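Local coordinates for thiamin pyrophosphokinase family protein (Enterococcus faecalis, PDB 3MEL) that probably transfers a pyrophosphate group from ATP to thiamine, producing the cofactor thiamine diphosphate, at residues A157-T162 with A207-K212; P163-T168 with F201-I206; L169-Y174 with E194-F199. All blocks are in the same frame, centred on the assembly; numbering follows the deposited sequence.

Contact 1 of 3, residues A157-T162 with A207-K212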
ATOM      1  N   ALA A 157      -3.850  13.287  -3.370  1.00 27.34           N
ATOM      2  CA  ALA A 157      -3.631  12.839  -2.008  1.00 26.16           C
ATOM      3  C   ALA A 157      -2.266  13.266  -1.516  1.00 30.41           C
ATOM      4  O   ALA A 157      -1.272  13.224  -2.249  1.00 28.78           O
ATOM      5  CB  ALA A 157      -3.772  11.355  -1.923  1.00 24.64           C
ATOM      6  N   TYR A 158      -2.230  13.717  -0.273  1.00 29.33           N
ATOM      7  CA  TYR A 158      -0.962  13.949   0.387  1.00 28.95           C
ATOM      8  C   TYR A 158      -0.785  12.903   1.473  1.00 32.93           C
ATOM      9  O   TYR A 158      -1.420  12.945   2.533  1.00 30.86           O
ATOM     10  CB  TYR A 158      -0.875  15.368   0.930  1.00 29.32           C
ATOM     11  CG  TYR A 158      -0.909  16.399  -0.173  1.00 30.00           C
ATOM     12  CD1 TYR A 158       0.262  16.877  -0.741  1.00 31.73           C
ATOM     13  CD2 TYR A 158      -2.119  16.882  -0.655  1.00 28.20           C
ATOM     14  CE1 TYR A 158       0.223  17.813  -1.770  1.00 33.97           C
ATOM     15  CE2 TYR A 158      -2.170  17.805  -1.651  1.00 31.31           C
ATOM     16  CZ  TYR A 158      -0.999  18.272  -2.212  1.00 34.62           C
ATOM     17  OH  TYR A 158      -1.074  19.200  -3.217  1.00 34.26           O
ATOM     18  N   CYS A 159       0.060  11.930   1.158  1.00 33.37           N
ATOM     19  CA  CYS A 159       0.336  10.818   2.043  1.00 31.12           C
ATOM     20  C   CYS A 159       1.647  11.110   2.750  1.00 30.05           C
ATOM     21  O   CYS A 159       2.701  11.113   2.128  1.00 36.06           O
ATOM     22  CB  CYS A 159       0.418   9.548   1.213  1.00 28.49           C
ATOM     23  SG  CYS A 159      -1.115   9.222   0.331  1.00 28.02           S
ATOM     24  N   CYS A 160       1.574  11.433   4.032  1.00 27.74           N
ATOM     25  CA  CYS A 160       2.767  11.743   4.804  1.00 31.64           C
ATOM     26  C   CYS A 160       3.385  10.453   5.306  1.00 34.43           C
ATOM     27  O   CYS A 160       2.808   9.776   6.160  1.00 36.61           O
ATOM     28  CB  CYS A 160       2.414  12.641   5.984  1.00 32.39           C
ATOM     29  SG  CYS A 160       1.608  14.158   5.474  1.00 38.11           S
ATOM     30  N   LEU A 161       4.551  10.105   4.779  1.00 30.35           N
ATOM     31  CA  LEU A 161       5.153   8.832   5.114  1.00 32.76           C
ATOM     32  C   LEU A 161       5.776   8.888   6.509  1.00 38.37           C
ATOM     33  O   LEU A 161       5.988   7.849   7.179  1.00 37.34           O
ATOM     34  CB  LEU A 161       6.178   8.445   4.058  1.00 31.68           C
ATOM     35  CG  LEU A 161       5.572   8.349   2.661  1.00 33.85           C
ATOM     36  CD1 LEU A 161       6.665   8.069   1.638  1.00 33.52           C
ATOM     37  CD2 LEU A 161       4.465   7.292   2.627  1.00 29.88           C
ATOM     38  N   THR A 162       6.040  10.112   6.947  1.00 32.88           N
ATOM     39  CA  THR A 162       6.628  10.354   8.242  1.00 34.38           C
ATOM     40  C   THR A 162       5.876  11.487   8.892  1.00 36.06           C
ATOM     41  O   THR A 162       5.141  12.197   8.219  1.00 39.89           O
ATOM     42  CB  THR A 162       8.040  10.853   8.078  1.00 33.65           C
ATOM     43  OG1 THR A 162       7.987  12.147   7.474  1.00 34.90           O
ATOM     44  CG2 THR A 162       8.833   9.904   7.212  1.00 30.24           C
ATOM     45  N   ALA A 207       4.350  11.577  -0.114  1.00 30.29           N
ATOM     46  CA  ALA A 207       4.140  10.905  -1.366  1.00 32.29           C
ATOM     47  C   ALA A 207       2.892  11.520  -1.939  1.00 31.33           C
ATOM     48  O   ALA A 207       1.793  11.275  -1.447  1.00 34.64           O
ATOM     49  CB  ALA A 207       3.938   9.403  -1.138  1.00 33.23           C
ATOM     50  N   VAL A 208       3.044  12.346  -2.959  1.00 26.92           N
ATOM     51  CA  VAL A 208       1.864  12.879  -3.594  1.00 27.65           C
ATOM     52  C   VAL A 208       1.300  11.771  -4.464  1.00 28.10           C
ATOM     53  O   VAL A 208       2.034  11.168  -5.255  1.00 30.75           O
ATOM     54  CB  VAL A 208       2.201  14.127  -4.408  1.00 26.76           C
ATOM     55  CG1 VAL A 208       1.024  14.536  -5.272  1.00 23.91           C
ATOM     56  CG2 VAL A 208       2.614  15.249  -3.471  1.00 28.06           C
ATOM     57  N   ILE A 209       0.013  11.473  -4.303  1.00 25.00           N
ATOM     58  CA  ILE A 209      -0.620  10.411  -5.089  1.00 26.61           C
ATOM     59  C   ILE A 209      -1.843  10.894  -5.853  1.00 25.80           C
ATOM     60  O   ILE A 209      -2.732  11.497  -5.270  1.00 28.25           O
ATOM     61  CB  ILE A 209      -1.033   9.200  -4.210  1.00 27.21           C
ATOM     62  CG1 ILE A 209       0.198   8.492  -3.633  1.00 26.86           C
ATOM     63  CG2 ILE A 209      -1.874   8.216  -5.009  1.00 26.29           C
ATOM     64  CD1 ILE A 209      -0.146   7.334  -2.731  1.00 27.31           C
ATOM     65  N   GLN A 210      -1.879  10.630  -7.159  1.00 25.64           N
ATOM     66  CA  GLN A 210      -3.054  10.920  -7.976  1.00 26.34           C
ATOM     67  C   GLN A 210      -3.682   9.623  -8.450  1.00 27.63           C
ATOM     68  O   GLN A 210      -2.987   8.739  -8.919  1.00 31.39           O
ATOM     69  CB  GLN A 210      -2.687  11.796  -9.170  1.00 27.75           C
ATOM     70  CG  GLN A 210      -2.181  13.188  -8.799  1.00 30.91           C
ATOM     71  CD  GLN A 210      -2.034  14.103 -10.011  1.00 31.02           C
ATOM     72  OE1 GLN A 210      -1.005  14.759 -10.180  1.00 26.84           O
ATOM     73  NE2 GLN A 210      -3.069  14.152 -10.851  1.00 29.88           N
ATOM     74  N   SER A 211      -5.001   9.518  -8.350  1.00 26.83           N
ATOM     75  CA  SER A 211      -5.670   8.235  -8.513  1.00 28.33           C
ATOM     76  C   SER A 211      -7.020   8.427  -9.180  1.00 33.15           C
ATOM     77  O   SER A 211      -7.443   9.559  -9.392  1.00 33.77           O
ATOM     78  CB  SER A 211      -5.845   7.569  -7.145  1.00 31.74           C
ATOM     79  OG  SER A 211      -6.357   8.477  -6.161  1.00 33.89           O
ATOM     80  N   LYS A 212      -7.686   7.324  -9.520  1.00 33.99           N
ATOM     81  CA  LYS A 212      -9.041   7.366 -10.087  1.00 41.64           C
ATOM     82  C   LYS A 212      -9.769   6.047  -9.851  1.00 46.48           C
ATOM     83  O   LYS A 212      -9.145   5.060  -9.472  1.00 40.11           O
ATOM     84  CB  LYS A 212      -9.006   7.645 -11.587  1.00 42.43           C
ATOM     85  CG  LYS A 212      -8.540   6.456 -12.427  1.00 41.50           C
ATOM     86  CD  LYS A 212      -8.440   6.823 -13.897  1.00 42.31           C
ATOM     87  CE  LYS A 212      -7.713   5.758 -14.701  1.00 47.15           C
ATOM     88  NZ  LYS A 212      -7.482   6.183 -16.119  1.00 45.14           N
TER
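Residues Ala157 to Cys160 run against Ala207 to Ser211 as neighbouring antiparallel strands, their axes 4.9 Å apart at closest approach and 145° between their N-to-C directions. Both lie in the mixed sheet where it forms one layer of the C-terminal beta sandwich. Ala157 with Ile209 and Cys159 with Ala207 are hydrogen-bonded pairs. The latter is joined by Ala207 N to Cys159 O at 2.8 Å, nearly straight and in the carbonyl plane, and by the longer bond from Cys159 N to Ala207 O. In the former, Ile209 N to Ala157 O is nearly straight as well, whereas the bond from Ala157 N to Ile209 O is bent and weak. Between them sits the non-hydrogen-bonded pair Tyr158 and Val208.

The side chains sort onto two faces. Ala157, Cys159, Ala207 and Ile209 share the face where the second subunit packs, with Asp107 of that subunit against Ala157 and Cys159. On this face Leu161 CD1 comes to 4.1 Å from Ala207 CB. Tyr158 and Val208 occupy the other face, side by side and pointing the same way, and the Tyr158 ring goes on to meet Phe199 edge-to-face. Val208 CG2 meets the ring obliquely, 3.9 Å from Tyr158 CE1. Back on the subunit-facing side, Cys159 SG lies anti to its carbonyl carbon (chi1 -60°) and reaches Ile209 CD1 at 3.7 Å.

Contact 2 of 3, residues P163-T168 with F201-I206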
ATOM      1  N   PRO A 163       6.087  11.693  10.198  1.00 38.42           N
ATOM      2  CA  PRO A 163       5.516  12.921  10.759  1.00 36.98           C
ATOM      3  C   PRO A 163       5.980  14.106   9.904  1.00 36.19           C
ATOM      4  O   PRO A 163       7.188  14.232   9.662  1.00 35.15           O
ATOM      5  CB  PRO A 163       6.158  13.010  12.153  1.00 36.85           C
ATOM      6  CG  PRO A 163       6.775  11.683  12.411  1.00 35.07           C
ATOM      7  CD  PRO A 163       7.081  11.071  11.091  1.00 34.17           C
ATOM      8  N   VAL A 164       5.047  14.940   9.444  1.00 38.16           N
ATOM      9  CA  VAL A 164       5.387  16.140   8.667  1.00 39.03           C
ATOM     10  C   VAL A 164       5.139  17.412   9.491  1.00 38.09           C
ATOM     11  O   VAL A 164       4.308  17.422  10.386  1.00 32.81           O
ATOM     12  CB  VAL A 164       4.628  16.184   7.301  1.00 32.33           C
ATOM     13  CG1 VAL A 164       4.479  17.607   6.791  1.00 32.99           C
ATOM     14  CG2 VAL A 164       5.332  15.340   6.277  1.00 33.56           C
ATOM     15  N   GLU A 165       5.878  18.476   9.189  1.00 41.78           N
ATOM     16  CA  GLU A 165       5.730  19.740   9.899  1.00 43.04           C
ATOM     17  C   GLU A 165       5.359  20.910   8.984  1.00 45.05           C
ATOM     18  O   GLU A 165       5.884  21.034   7.873  1.00 43.15           O
ATOM     19  CB  GLU A 165       7.003  20.078  10.658  1.00 44.86           C
ATOM     20  CG  GLU A 165       7.090  19.442  12.031  1.00 48.96           C
ATOM     21  CD  GLU A 165       8.386  19.800  12.734  1.00 61.71           C
ATOM     22  OE1 GLU A 165       9.219  20.502  12.108  1.00 55.69           O
ATOM     23  OE2 GLU A 165       8.571  19.380  13.905  1.00 67.24           O
ATOM     24  N   ASN A 166       4.462  21.769   9.477  1.00 46.33           N
ATOM     25  CA  ASN A 166       4.052  22.986   8.778  1.00 40.41           C
ATOM     26  C   ASN A 166       3.600  22.661   7.369  1.00 42.99           C
ATOM     27  O   ASN A 166       4.198  23.110   6.398  1.00 45.80           O
ATOM     28  CB  ASN A 166       5.194  24.018   8.774  1.00 41.05           C
ATOM     29  CG  ASN A 166       4.754  25.394   8.295  1.00 49.92           C
ATOM     30  OD1 ASN A 166       3.621  25.829   8.532  1.00 49.14           O
ATOM     31  ND2 ASN A 166       5.658  26.089   7.610  1.00 56.31           N
ATOM     32  N   LEU A 167       2.546  21.865   7.255  1.00 40.77           N
ATOM     33  CA  LEU A 167       2.057  21.459   5.943  1.00 41.18           C
ATOM     34  C   LEU A 167       0.950  22.385   5.455  1.00 42.13           C
ATOM     35  O   LEU A 167      -0.189  22.303   5.932  1.00 43.00           O
ATOM     36  CB  LEU A 167       1.562  20.006   5.961  1.00 37.79           C
ATOM     37  CG  LEU A 167       0.883  19.534   4.672  1.00 34.07           C
ATOM     38  CD1 LEU A 167       1.759  19.805   3.480  1.00 32.54           C
ATOM     39  CD2 LEU A 167       0.516  18.083   4.743  1.00 32.74           C
ATOM     40  N   THR A 168       1.291  23.266   4.512  1.00 40.41           N
ATOM     41  CA  THR A 168       0.324  24.175   3.907  1.00 38.78           C
ATOM     42  C   THR A 168       0.036  23.656   2.516  1.00 39.73           C
ATOM     43  O   THR A 168       0.920  23.148   1.841  1.00 45.58           O
ATOM     44  CB  THR A 168       0.861  25.619   3.804  1.00 41.00           C
ATOM     45  OG1 THR A 168       1.261  26.096   5.094  1.00 43.65           O
ATOM     46  CG2 THR A 168      -0.206  26.542   3.256  1.00 44.23           C
ATOM     47  N   PHE A 201       6.032  22.348   2.957  1.00 39.91           N
ATOM     48  CA  PHE A 201       6.287  21.783   4.270  1.00 38.28           C
ATOM     49  C   PHE A 201       7.774  21.847   4.610  1.00 43.47           C
ATOM     50  O   PHE A 201       8.617  22.004   3.720  1.00 44.62           O
ATOM     51  CB  PHE A 201       5.719  20.364   4.379  1.00 36.21           C
ATOM     52  CG  PHE A 201       6.387  19.346   3.490  1.00 37.31           C
ATOM     53  CD1 PHE A 201       7.297  18.436   4.014  1.00 38.40           C
ATOM     54  CD2 PHE A 201       6.072  19.258   2.150  1.00 36.69           C
ATOM     55  CE1 PHE A 201       7.898  17.488   3.211  1.00 37.79           C
ATOM     56  CE2 PHE A 201       6.671  18.304   1.346  1.00 39.13           C
ATOM     57  CZ  PHE A 201       7.587  17.422   1.876  1.00 35.55           C
ATOM     58  N   ASP A 202       8.096  21.748   5.896  1.00 42.25           N
ATOM     59  CA  ASP A 202       9.455  22.010   6.360  1.00 42.88           C
ATOM     60  C   ASP A 202      10.222  20.744   6.681  1.00 42.98           C
ATOM     61  O   ASP A 202      11.446  20.743   6.645  1.00 47.10           O
ATOM     62  CB  ASP A 202       9.444  22.886   7.618  1.00 53.90           C
ATOM     63  CG  ASP A 202       8.933  24.299   7.363  1.00 58.38           C
ATOM     64  OD1 ASP A 202       8.813  24.712   6.187  1.00 53.48           O
ATOM     65  OD2 ASP A 202       8.658  24.995   8.366  1.00 60.57           O
ATOM     66  N   ALA A 203       9.511  19.675   7.016  1.00 39.50           N
ATOM     67  CA  ALA A 203      10.166  18.470   7.511  1.00 38.85           C
ATOM     68  C   ALA A 203       9.362  17.213   7.219  1.00 43.52           C
ATOM     69  O   ALA A 203       8.123  17.223   7.298  1.00 41.73           O
ATOM     70  CB  ALA A 203      10.428  18.583   9.003  1.00 39.87           C
ATOM     71  N   GLY A 204      10.075  16.133   6.892  1.00 37.81           N
ATOM     72  CA  GLY A 204       9.442  14.852   6.637  1.00 35.43           C
ATOM     73  C   GLY A 204       9.434  14.486   5.167  1.00 35.47           C
ATOM     74  O   GLY A 204      10.132  15.088   4.361  1.00 35.48           O
HETATM   75  N   MSE A 205       8.649  13.483   4.810  1.00 32.35           N
HETATM   76  CA  MSE A 205       8.545  13.138   3.418  1.00 31.65           C
HETATM   77  C   MSE A 205       7.141  12.776   3.028  1.00 33.49           C
HETATM   78  O   MSE A 205       6.462  12.042   3.728  1.00 32.17           O
HETATM   79  CB  MSE A 205       9.493  12.017   3.050  1.00 33.14           C
HETATM   80  CG  MSE A 205      10.313  12.351   1.815  1.00 38.53           C
HETATM   81 SE   MSE A 205      11.066  10.772   0.995  1.00 72.09          SE
HETATM   82  CE  MSE A 205       9.471   9.668   0.870  1.00 35.16           C
ATOM     83  N   ILE A 206       6.711  13.315   1.893  1.00 36.90           N
ATOM     84  CA  ILE A 206       5.358  13.091   1.419  1.00 33.72           C
ATOM     85  C   ILE A 206       5.365  12.404   0.068  1.00 33.09           C
ATOM     86  O   ILE A 206       6.265  12.592  -0.768  1.00 29.15           O
ATOM     87  CB  ILE A 206       4.550  14.398   1.329  1.00 33.89           C
ATOM     88  CG1 ILE A 206       4.685  15.190   2.629  1.00 34.95           C
ATOM     89  CG2 ILE A 206       3.086  14.098   1.033  1.00 30.50           C
ATOM     90  CD1 ILE A 206       4.125  16.577   2.548  1.00 35.17           C
TER
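At one end of the C-terminal beta sandwich, the chain linking strands 155-160 and 167-170 lies against the loop that leads from strand 196-200 into strand 206-211. Val164, Glu165 and Leu167 meet Phe201, Ala203 and Ile206 here. The corner at Asn166 fits a G1 beta bulge, in which Asn166 and Leu167 both face Gln179.

Two backbone hydrogen bonds cross at Glu165: its N donates to Ala203 O at 3.2 Å, and Asp202 N gives Glu165 O a nearly straight bond of 3.1 Å. Two CA-H...O contacts flank them, from Val164 CA to Ala203 O and from Phe201 CA to Asn166 O.

On the inner side, apolar branches pack together. Val164 is split between two neighbours, and its side chain crosses each at about a right angle: CG1 lies 3.9 Å from Phe201 CB, while CG2 rests 3.7 Å from Ile206 CG1. Leu167 and Ile206 reach toward each other tip to tip, CD1 to CD1 at 4.1 Å. Ile206 CD1 also lies over one face of the Phe201 ring, displaced toward its rim, and Phe199 of the adjoining strand touches both Leu167 and Ile206. Gly204 passes where a CB would run into Pro163 O and Val164 CG2 and be jammed against the carbonyl oxygen of Ala203.

On the outer side the pairing is polar. A chi1 of -169° sets Asn166 CG anti to the backbone N, and the amide lies beside Asp202, amide and carboxylate planes 62° apart. A magnesium ion is modelled about 3 Å from the Asn166 side chain. Asn166 ND2 donates to Asp202 OD2 at 3.3 Å, approaching the oxygen from above the carboxylate plane.

Contact 3 of 3, residues L169-Y174 with E194-F199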
ATOM      1  N   LEU A 169      -1.194  23.800   2.063  1.00 39.96           N
ATOM      2  CA  LEU A 169      -1.616  23.109   0.864  1.00 38.09           C
ATOM      3  C   LEU A 169      -2.790  23.866   0.230  1.00 40.04           C
ATOM      4  O   LEU A 169      -3.863  23.950   0.809  1.00 44.08           O
ATOM      5  CB  LEU A 169      -1.935  21.661   1.266  1.00 40.14           C
ATOM      6  CG  LEU A 169      -2.917  20.645   0.684  1.00 40.02           C
ATOM      7  CD1 LEU A 169      -2.896  19.409   1.558  1.00 31.87           C
ATOM      8  CD2 LEU A 169      -4.321  21.192   0.622  1.00 38.68           C
ATOM      9  N   ARG A 170      -2.563  24.452  -0.945  1.00 42.86           N
ATOM     10  CA  ARG A 170      -3.568  25.291  -1.606  1.00 42.64           C
ATOM     11  C   ARG A 170      -4.038  24.776  -2.966  1.00 41.04           C
ATOM     12  O   ARG A 170      -3.628  23.709  -3.430  1.00 39.44           O
ATOM     13  CB  ARG A 170      -3.053  26.725  -1.781  1.00 43.16           C
ATOM     14  CG  ARG A 170      -2.869  27.513  -0.491  1.00 45.70           C
ATOM     15  CD  ARG A 170      -4.202  27.932   0.139  1.00 46.54           C
ATOM     16  NE  ARG A 170      -3.991  28.557   1.444  1.00 45.39           N
ATOM     17  CZ  ARG A 170      -4.160  27.935   2.609  1.00 50.73           C
ATOM     18  NH1 ARG A 170      -4.570  26.671   2.638  1.00 49.00           N
ATOM     19  NH2 ARG A 170      -3.936  28.581   3.749  1.00 52.24           N
ATOM     20  N   ARG A 171      -4.904  25.572  -3.592  1.00 42.81           N
ATOM     21  CA  ARG A 171      -5.472  25.267  -4.905  1.00 42.56           C
ATOM     22  C   ARG A 171      -6.094  23.867  -5.001  1.00 44.12           C
ATOM     23  O   ARG A 171      -6.286  23.344  -6.100  1.00 47.63           O
ATOM     24  CB  ARG A 171      -4.433  25.470  -6.009  1.00 40.05           C
ATOM     25  CG  ARG A 171      -3.723  26.814  -5.980  1.00 38.44           C
ATOM     26  CD  ARG A 171      -3.311  27.192  -7.391  1.00 49.73           C
ATOM     27  NE  ARG A 171      -1.864  27.266  -7.618  1.00 53.46           N
ATOM     28  CZ  ARG A 171      -1.290  27.177  -8.823  1.00 55.84           C
ATOM     29  NH1 ARG A 171      -2.028  26.985  -9.919  1.00 49.29           N
ATOM     30  NH2 ARG A 171       0.030  27.262  -8.938  1.00 48.88           N
ATOM     31  N   SER A 172      -6.400  23.270  -3.852  1.00 37.60           N
ATOM     32  CA  SER A 172      -7.085  21.984  -3.795  1.00 41.52           C
ATOM     33  C   SER A 172      -8.556  22.217  -3.465  1.00 42.10           C
ATOM     34  O   SER A 172      -8.963  23.349  -3.217  1.00 41.53           O
ATOM     35  CB  SER A 172      -6.463  21.092  -2.712  1.00 40.05           C
ATOM     36  OG  SER A 172      -5.046  21.180  -2.722  1.00 46.32           O
ATOM     37  N   LYS A 173      -9.344  21.148  -3.454  1.00 38.03           N
ATOM     38  CA  LYS A 173     -10.743  21.225  -3.034  1.00 39.50           C
ATOM     39  C   LYS A 173     -10.847  20.959  -1.543  1.00 38.08           C
ATOM     40  O   LYS A 173     -11.917  20.676  -1.035  1.00 41.45           O
ATOM     41  CB  LYS A 173     -11.599  20.218  -3.823  1.00 40.62           C
ATOM     42  CG  LYS A 173     -13.095  20.200  -3.524  1.00 36.56           C
ATOM     43  CD  LYS A 173     -13.500  18.890  -2.862  1.00 43.53           C
ATOM     44  CE  LYS A 173     -14.992  18.646  -2.948  1.00 44.48           C
ATOM     45  NZ  LYS A 173     -15.487  18.852  -4.345  1.00 41.14           N
ATOM     46  N   TYR A 174      -9.715  21.044  -0.857  1.00 40.32           N
ATOM     47  CA  TYR A 174      -9.608  20.797   0.582  1.00 37.62           C
ATOM     48  C   TYR A 174      -8.238  21.279   0.988  1.00 37.98           C
ATOM     49  O   TYR A 174      -7.250  21.009   0.307  1.00 37.01           O
ATOM     50  CB  TYR A 174      -9.718  19.321   0.924  1.00 33.38           C
ATOM     51  CG  TYR A 174     -11.101  18.745   0.808  1.00 41.11           C
ATOM     52  CD1 TYR A 174     -12.114  19.142   1.666  1.00 43.25           C
ATOM     53  CD2 TYR A 174     -11.390  17.780  -0.143  1.00 45.42           C
ATOM     54  CE1 TYR A 174     -13.385  18.607   1.567  1.00 50.39           C
ATOM     55  CE2 TYR A 174     -12.658  17.242  -0.254  1.00 49.77           C
ATOM     56  CZ  TYR A 174     -13.653  17.659   0.601  1.00 54.41           C
ATOM     57  OH  TYR A 174     -14.915  17.118   0.491  1.00 64.45           O
ATOM     58  N   GLU A 194      -8.111  23.521 -10.081  1.00 55.24           N
ATOM     59  CA  GLU A 194      -7.517  24.016 -11.319  1.00 57.62           C
ATOM     60  C   GLU A 194      -6.818  22.870 -12.055  1.00 59.81           C
ATOM     61  O   GLU A 194      -7.183  21.701 -11.897  1.00 57.46           O
ATOM     62  CB  GLU A 194      -6.510  25.130 -11.026  1.00 55.81           C
ATOM     63  CG  GLU A 194      -7.058  26.274 -10.185  1.00 57.87           C
ATOM     64  CD  GLU A 194      -5.963  27.219  -9.726  1.00 60.78           C
ATOM     65  OE1 GLU A 194      -4.772  26.821  -9.796  1.00 54.69           O
ATOM     66  OE2 GLU A 194      -6.296  28.353  -9.304  1.00 53.91           O
ATOM     67  N   GLU A 195      -5.807  23.206 -12.850  1.00 54.30           N
ATOM     68  CA  GLU A 195      -5.015  22.189 -13.522  1.00 53.11           C
ATOM     69  C   GLU A 195      -3.763  21.888 -12.698  1.00 51.09           C
ATOM     70  O   GLU A 195      -2.953  21.012 -13.047  1.00 47.77           O
ATOM     71  CB  GLU A 195      -4.644  22.652 -14.936  1.00 61.79           C
ATOM     72  CG  GLU A 195      -5.853  23.069 -15.788  1.00 67.76           C
ATOM     73  CD  GLU A 195      -6.943  22.000 -15.842  1.00 66.91           C
ATOM     74  OE1 GLU A 195      -6.638  20.858 -16.269  1.00 64.72           O
ATOM     75  OE2 GLU A 195      -8.102  22.308 -15.466  1.00 66.03           O
ATOM     76  N   ALA A 196      -3.607  22.619 -11.601  1.00 42.72           N
ATOM     77  CA  ALA A 196      -2.444  22.447 -10.754  1.00 42.73           C
ATOM     78  C   ALA A 196      -2.822  22.766  -9.336  1.00 45.01           C
ATOM     79  O   ALA A 196      -3.646  23.644  -9.096  1.00 49.65           O
ATOM     80  CB  ALA A 196      -1.304  23.348 -11.207  1.00 39.44           C
ATOM     81  N   ALA A 197      -2.222  22.048  -8.393  1.00 42.28           N
ATOM     82  CA  ALA A 197      -2.381  22.373  -6.986  1.00 40.10           C
ATOM     83  C   ALA A 197      -1.018  22.803  -6.475  1.00 37.74           C
ATOM     84  O   ALA A 197      -0.038  22.746  -7.207  1.00 35.04           O
ATOM     85  CB  ALA A 197      -2.903  21.191  -6.227  1.00 34.73           C
ATOM     86  N   ALA A 198      -0.956  23.271  -5.237  1.00 37.90           N
ATOM     87  CA  ALA A 198       0.329  23.608  -4.645  1.00 39.35           C
ATOM     88  C   ALA A 198       0.359  23.239  -3.161  1.00 39.19           C
ATOM     89  O   ALA A 198      -0.691  23.083  -2.536  1.00 38.52           O
ATOM     90  CB  ALA A 198       0.648  25.075  -4.850  1.00 36.71           C
ATOM     91  N   PHE A 199       1.564  23.074  -2.612  1.00 39.04           N
ATOM     92  CA  PHE A 199       1.733  22.714  -1.207  1.00 39.04           C
ATOM     93  C   PHE A 199       3.178  22.886  -0.771  1.00 40.46           C
ATOM     94  O   PHE A 199       4.090  22.889  -1.596  1.00 39.69           O
ATOM     95  CB  PHE A 199       1.314  21.266  -0.962  1.00 37.25           C
ATOM     96  CG  PHE A 199       2.362  20.253  -1.355  1.00 34.93           C
ATOM     97  CD1 PHE A 199       3.173  19.663  -0.392  1.00 36.36           C
ATOM     98  CD2 PHE A 199       2.536  19.888  -2.689  1.00 38.32           C
ATOM     99  CE1 PHE A 199       4.143  18.719  -0.745  1.00 36.96           C
ATOM    100  CE2 PHE A 199       3.508  18.937  -3.061  1.00 38.86           C
ATOM    101  CZ  PHE A 199       4.312  18.352  -2.086  1.00 33.91           C
TER
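Leu169 and Arg170 pair with Phe199 and Ala198 as antiparallel strand neighbours in the three-stranded sheet of the C-terminal beta sandwich, strand 167-170 being flanked on its other side by the short strands 176-177 and 179-181.

The hydrogen bonds centre on the pair Arg170 and Ala198. Arg170 N donates to Ala198 O at 2.8 Å, and Ala198 N returns a longer, nearly straight bond of 3.3 Å to Arg170 O. That carbonyl oxygen takes a second bond from Ser172 OG, 3.0 Å from Arg170 O. The two donors come from opposite faces of the carbonyl plane, so the oxygen is gripped from above and below just where the strand gives way to a turn. Ala197 CB lies 3.8 Å from the same Arg170 O. Arg171, between Arg170 and Ser172, has a positive phi (52°) at the point where the strand ends.

The apolar contacts follow the register. Leu169 and Phe199 form the non-hydrogen-bonded pair, touching CB to CB at 4.0 Å, and their side chains enter the sandwich interior, where Tyr158 packs on Leu169 and Tyr140 meets Phe199 edge-to-face. Leu156 and Tyr158 of the other sheet also pack on Ala197.

The charged contact lies at the periphery. The Arg171 side chain starts over the opposing strand, its CB 3.8 Å from Ala197 CA, bends at chi3 (-115°), and crosses Glu194 at about a right angle. The guanidinium, with Ala196 C over one face, offers its edge to the carboxylate. Arg171 NH1 and Glu194 OE1 are modelled as a salt bridge at 2.8 Å, although the position of OE1 is less certain.

In the fold
Contacts 1 and 2 are centred about 13 Å apart, as are contacts 1 and 3, while the centres of contacts 2 and 3 lie about 16 Å apart. Along the chain each lies within the span of the one before, contact 3 inside contact 2 and contact 2 inside contact 1, so the chain runs out through all three first segments and returns in reverse order. Contact 1 belongs to the mixed sheet and contact 3 to the three-stranded one; contact 2 joins the two where the chain passes between them. Tyr158, Leu169, Phe199 and Ile206 meet, so that the three contacts share part of the sandwich interior, away from the thiamine diphosphate bound to this chain.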